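MaoC-like dehydratase (Rhodospirillum rubrum, PDB 3EXZ) is a MaoC-like dehydratase of the hot-dog superfamily that probably adds water to an enoyl thioester double bond, or forms that bond by removing water, its substrate not established. Local coordinates at residues S16-V21 with E97-T102. Residues are numbered along the deposited sequence; the frame is centred on the assembly and turned at random.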
ATOM      1  N   SER A  16       7.562 -11.688  12.231  1.00 37.92           N
ATOM      2  CA  SER A  16       6.237 -12.252  12.037  1.00 34.61           C
ATOM      3  C   SER A  16       6.309 -13.738  11.709  1.00 33.01           C
ATOM      4  O   SER A  16       7.391 -14.291  11.491  1.00 31.68           O
ATOM      5  CB  SER A  16       5.539 -11.558  10.855  1.00 31.94           C
ATOM      6  OG  SER A  16       5.982 -12.084   9.603  1.00 31.42           O
ATOM      7  N   ALA A  17       5.138 -14.374  11.713  1.00 30.34           N
ATOM      8  CA  ALA A  17       5.030 -15.763  11.304  1.00 31.38           C
ATOM      9  C   ALA A  17       5.079 -15.706   9.751  1.00 33.12           C
ATOM     10  O   ALA A  17       5.161 -14.622   9.143  1.00 28.59           O
ATOM     11  CB  ALA A  17       3.740 -16.388  11.786  1.00 27.88           C
ATOM     12  N   ARG A  18       4.999 -16.867   9.119  1.00 34.87           N
ATOM     13  CA  ARG A  18       5.141 -16.977   7.679  1.00 34.81           C
ATOM     14  C   ARG A  18       3.853 -17.080   6.909  1.00 33.98           C
ATOM     15  O   ARG A  18       2.818 -17.432   7.462  1.00 33.02           O
ATOM     16  CB  ARG A  18       6.055 -18.181   7.371  1.00 37.59           C
ATOM     17  CG  ARG A  18       7.512 -17.830   7.030  1.00 40.99           C
ATOM     18  CD  ARG A  18       8.503 -18.280   8.096  1.00 47.41           C
ATOM     19  NE  ARG A  18       8.858 -17.209   9.026  1.00 54.68           N
ATOM     20  CZ  ARG A  18      10.109 -16.821   9.285  1.00 56.27           C
ATOM     21  NH1 ARG A  18      11.136 -17.407   8.677  1.00 53.14           N
ATOM     22  NH2 ARG A  18      10.335 -15.846  10.158  1.00 52.86           N
ATOM     23  N   HIS A  19       3.914 -16.742   5.631  1.00 32.30           N
ATOM     24  CA  HIS A  19       2.738 -16.837   4.791  1.00 33.74           C
ATOM     25  C   HIS A  19       3.178 -17.281   3.400  1.00 33.43           C
ATOM     26  O   HIS A  19       4.136 -16.738   2.838  1.00 35.00           O
ATOM     27  CB  HIS A  19       2.007 -15.490   4.725  1.00 34.76           C
ATOM     28  CG  HIS A  19       0.850 -15.472   3.779  1.00 31.92           C
ATOM     29  ND1 HIS A  19      -0.419 -15.871   4.136  1.00 37.93           N
ATOM     30  CD2 HIS A  19       0.774 -15.090   2.481  1.00 30.33           C
ATOM     31  CE1 HIS A  19      -1.231 -15.727   3.103  1.00 38.08           C
ATOM     32  NE2 HIS A  19      -0.529 -15.259   2.085  1.00 31.56           N
ATOM     33  N   ARG A  20       2.502 -18.293   2.861  1.00 31.93           N
ATOM     34  CA  ARG A  20       2.835 -18.786   1.529  1.00 34.01           C
ATOM     35  C   ARG A  20       1.940 -18.161   0.446  1.00 31.97           C
ATOM     36  O   ARG A  20       0.708 -18.214   0.521  1.00 27.72           O
ATOM     37  CB  ARG A  20       2.716 -20.316   1.462  1.00 35.20           C
ATOM     38  CG  ARG A  20       3.562 -20.928   0.354  1.00 38.23           C
ATOM     39  CD  ARG A  20       3.351 -22.429   0.235  1.00 47.15           C
ATOM     40  NE  ARG A  20       4.158 -23.004  -0.840  1.00 42.28           N
ATOM     41  CZ  ARG A  20       5.469 -23.209  -0.769  1.00 48.46           C
ATOM     42  NH1 ARG A  20       6.135 -22.891   0.336  1.00 43.00           N
ATOM     43  NH2 ARG A  20       6.119 -23.725  -1.808  1.00 46.07           N
ATOM     44  N   VAL A  21       2.574 -17.559  -0.557  1.00 32.16           N
ATOM     45  CA  VAL A  21       1.845 -16.933  -1.662  1.00 34.92           C
ATOM     46  C   VAL A  21       1.603 -17.914  -2.814  1.00 35.90           C
ATOM     47  O   VAL A  21       2.547 -18.449  -3.401  1.00 37.98           O
ATOM     48  CB  VAL A  21       2.607 -15.711  -2.233  1.00 35.44           C
ATOM     49  CG1 VAL A  21       1.749 -15.012  -3.278  1.00 38.16           C
ATOM     50  CG2 VAL A  21       2.950 -14.737  -1.117  1.00 37.89           C
ATOM     51  N   GLU A  97       7.626 -18.019   0.355  1.00 36.53           N
ATOM     52  CA  GLU A  97       7.294 -17.975   1.775  1.00 37.97           C
ATOM     53  C   GLU A  97       7.722 -16.597   2.276  1.00 36.81           C
ATOM     54  O   GLU A  97       8.912 -16.261   2.276  1.00 36.31           O
ATOM     55  CB  GLU A  97       8.044 -19.028   2.583  1.00 41.32           C
ATOM     56  CG  GLU A  97       7.495 -20.429   2.427  1.00 45.52           C
ATOM     57  CD  GLU A  97       6.405 -20.763   3.431  1.00 51.44           C
ATOM     58  OE1 GLU A  97       6.614 -20.485   4.629  1.00 53.84           O
ATOM     59  OE2 GLU A  97       5.351 -21.306   3.025  1.00 46.84           O
ATOM     60  N   LEU A  98       6.752 -15.798   2.696  1.00 33.95           N
ATOM     61  CA  LEU A  98       7.044 -14.473   3.201  1.00 32.71           C
ATOM     62  C   LEU A  98       6.898 -14.369   4.716  1.00 33.25           C
ATOM     63  O   LEU A  98       6.050 -15.030   5.334  1.00 31.06           O
ATOM     64  CB  LEU A  98       6.090 -13.431   2.586  1.00 31.81           C
ATOM     65  CG  LEU A  98       5.914 -13.423   1.059  1.00 32.54           C
ATOM     66  CD1 LEU A  98       4.978 -12.295   0.639  1.00 28.68           C
ATOM     67  CD2 LEU A  98       7.277 -13.273   0.387  1.00 30.50           C
ATOM     68  N   HIS A  99       7.760 -13.552   5.305  1.00 31.29           N
ATOM     69  CA  HIS A  99       7.666 -13.228   6.714  1.00 32.75           C
ATOM     70  C   HIS A  99       8.192 -11.796   6.806  1.00 31.64           C
ATOM     71  O   HIS A  99       8.923 -11.333   5.922  1.00 29.58           O
ATOM     72  CB  HIS A  99       8.468 -14.166   7.610  1.00 31.40           C
ATOM     73  CG  HIS A  99       9.932 -13.932   7.556  1.00 33.30           C
ATOM     74  ND1 HIS A  99      10.702 -14.308   6.479  1.00 34.00           N
ATOM     75  CD2 HIS A  99      10.765 -13.317   8.425  1.00 35.04           C
ATOM     76  CE1 HIS A  99      11.950 -13.933   6.687  1.00 38.67           C
ATOM     77  NE2 HIS A  99      12.015 -13.327   7.860  1.00 37.17           N
ATOM     78  N   VAL A 100       7.815 -11.079   7.855  1.00 31.46           N
ATOM     79  CA  VAL A 100       8.262  -9.706   7.981  1.00 31.00           C
ATOM     80  C   VAL A 100       9.187  -9.477   9.160  1.00 32.32           C
ATOM     81  O   VAL A 100       8.964 -10.016  10.250  1.00 31.74           O
ATOM     82  CB  VAL A 100       7.061  -8.743   8.120  1.00 31.16           C
ATOM     83  CG1 VAL A 100       7.541  -7.286   8.010  1.00 29.67           C
ATOM     84  CG2 VAL A 100       6.012  -9.057   7.054  1.00 30.40           C
ATOM     85  N   GLU A 101      10.252  -8.709   8.916  1.00 31.67           N
ATOM     86  CA  GLU A 101      11.205  -8.330   9.966  1.00 33.59           C
ATOM     87  C   GLU A 101      11.109  -6.801  10.189  1.00 32.40           C
ATOM     88  O   GLU A 101      11.484  -6.004   9.325  1.00 30.97           O
ATOM     89  CB  GLU A 101      12.634  -8.732   9.582  1.00 35.52           C
ATOM     90  CG  GLU A 101      12.919 -10.203   9.848  1.00 37.49           C
ATOM     91  CD  GLU A 101      14.279 -10.648   9.334  1.00 48.84           C
ATOM     92  OE1 GLU A 101      15.155  -9.774   9.127  1.00 45.01           O
ATOM     93  OE2 GLU A 101      14.469 -11.874   9.139  1.00 44.09           O
ATOM     94  N   THR A 102      10.616  -6.394  11.356  1.00 32.78           N
ATOM     95  CA  THR A 102      10.435  -4.974  11.649  1.00 34.41           C
ATOM     96  C   THR A 102      11.423  -4.402  12.663  1.00 34.97           C
ATOM     97  O   THR A 102      11.709  -5.029  13.682  1.00 36.75           O
ATOM     98  CB  THR A 102       8.968  -4.715  12.136  1.00 34.06           C
ATOM     99  OG1 THR A 102       8.046  -5.282  11.193  1.00 33.34           O
ATOM    100  CG2 THR A 102       8.679  -3.210  12.251  1.00 31.47           C
TER
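R18 lays its guanidinium flat on the imidazole of H99, the centres 3.7 Å apart and the planes 22° from parallel. Followed outward, R18 CB passes E97 OE1 at 3.6 Å and CG lies near both that oxygen and L98 O; a bend at chi3 (-97°) then sets NE over H99 CB, CZ sits above the ring toward its rim, and NH2 comes to 3.1 Å from H99 CD2. At the ring edge H99 NE2 gives a nearly straight bond (173°) to E101 OE2, which it meets from above the carboxylate plane. An alanine at H99 would probably strip the R18 guanidinium of the ring it lies on and leave E101 OE2 without the NE2 donor. R20 NH1 reaches E97 OE2 on its anti side in a salt bridge of 3.2 Å. Opposite V100, S16 N bonds V100 O (2.9 Å), but the return bond from V100 N goes to S16 OG (2.7 Å), not S16 O; OG also donates to A17 O. H19 and L98 form an antiparallel hydrogen-bonded pair, while V21 CG2 packs on L98 CD1. These backbone bonds join irregular strand 13-20 to strand 97-109; H19, S16 and V100 side chains touch helix 57-72, the central helix wrapped by the antiparallel sheet of a hot-dog fold.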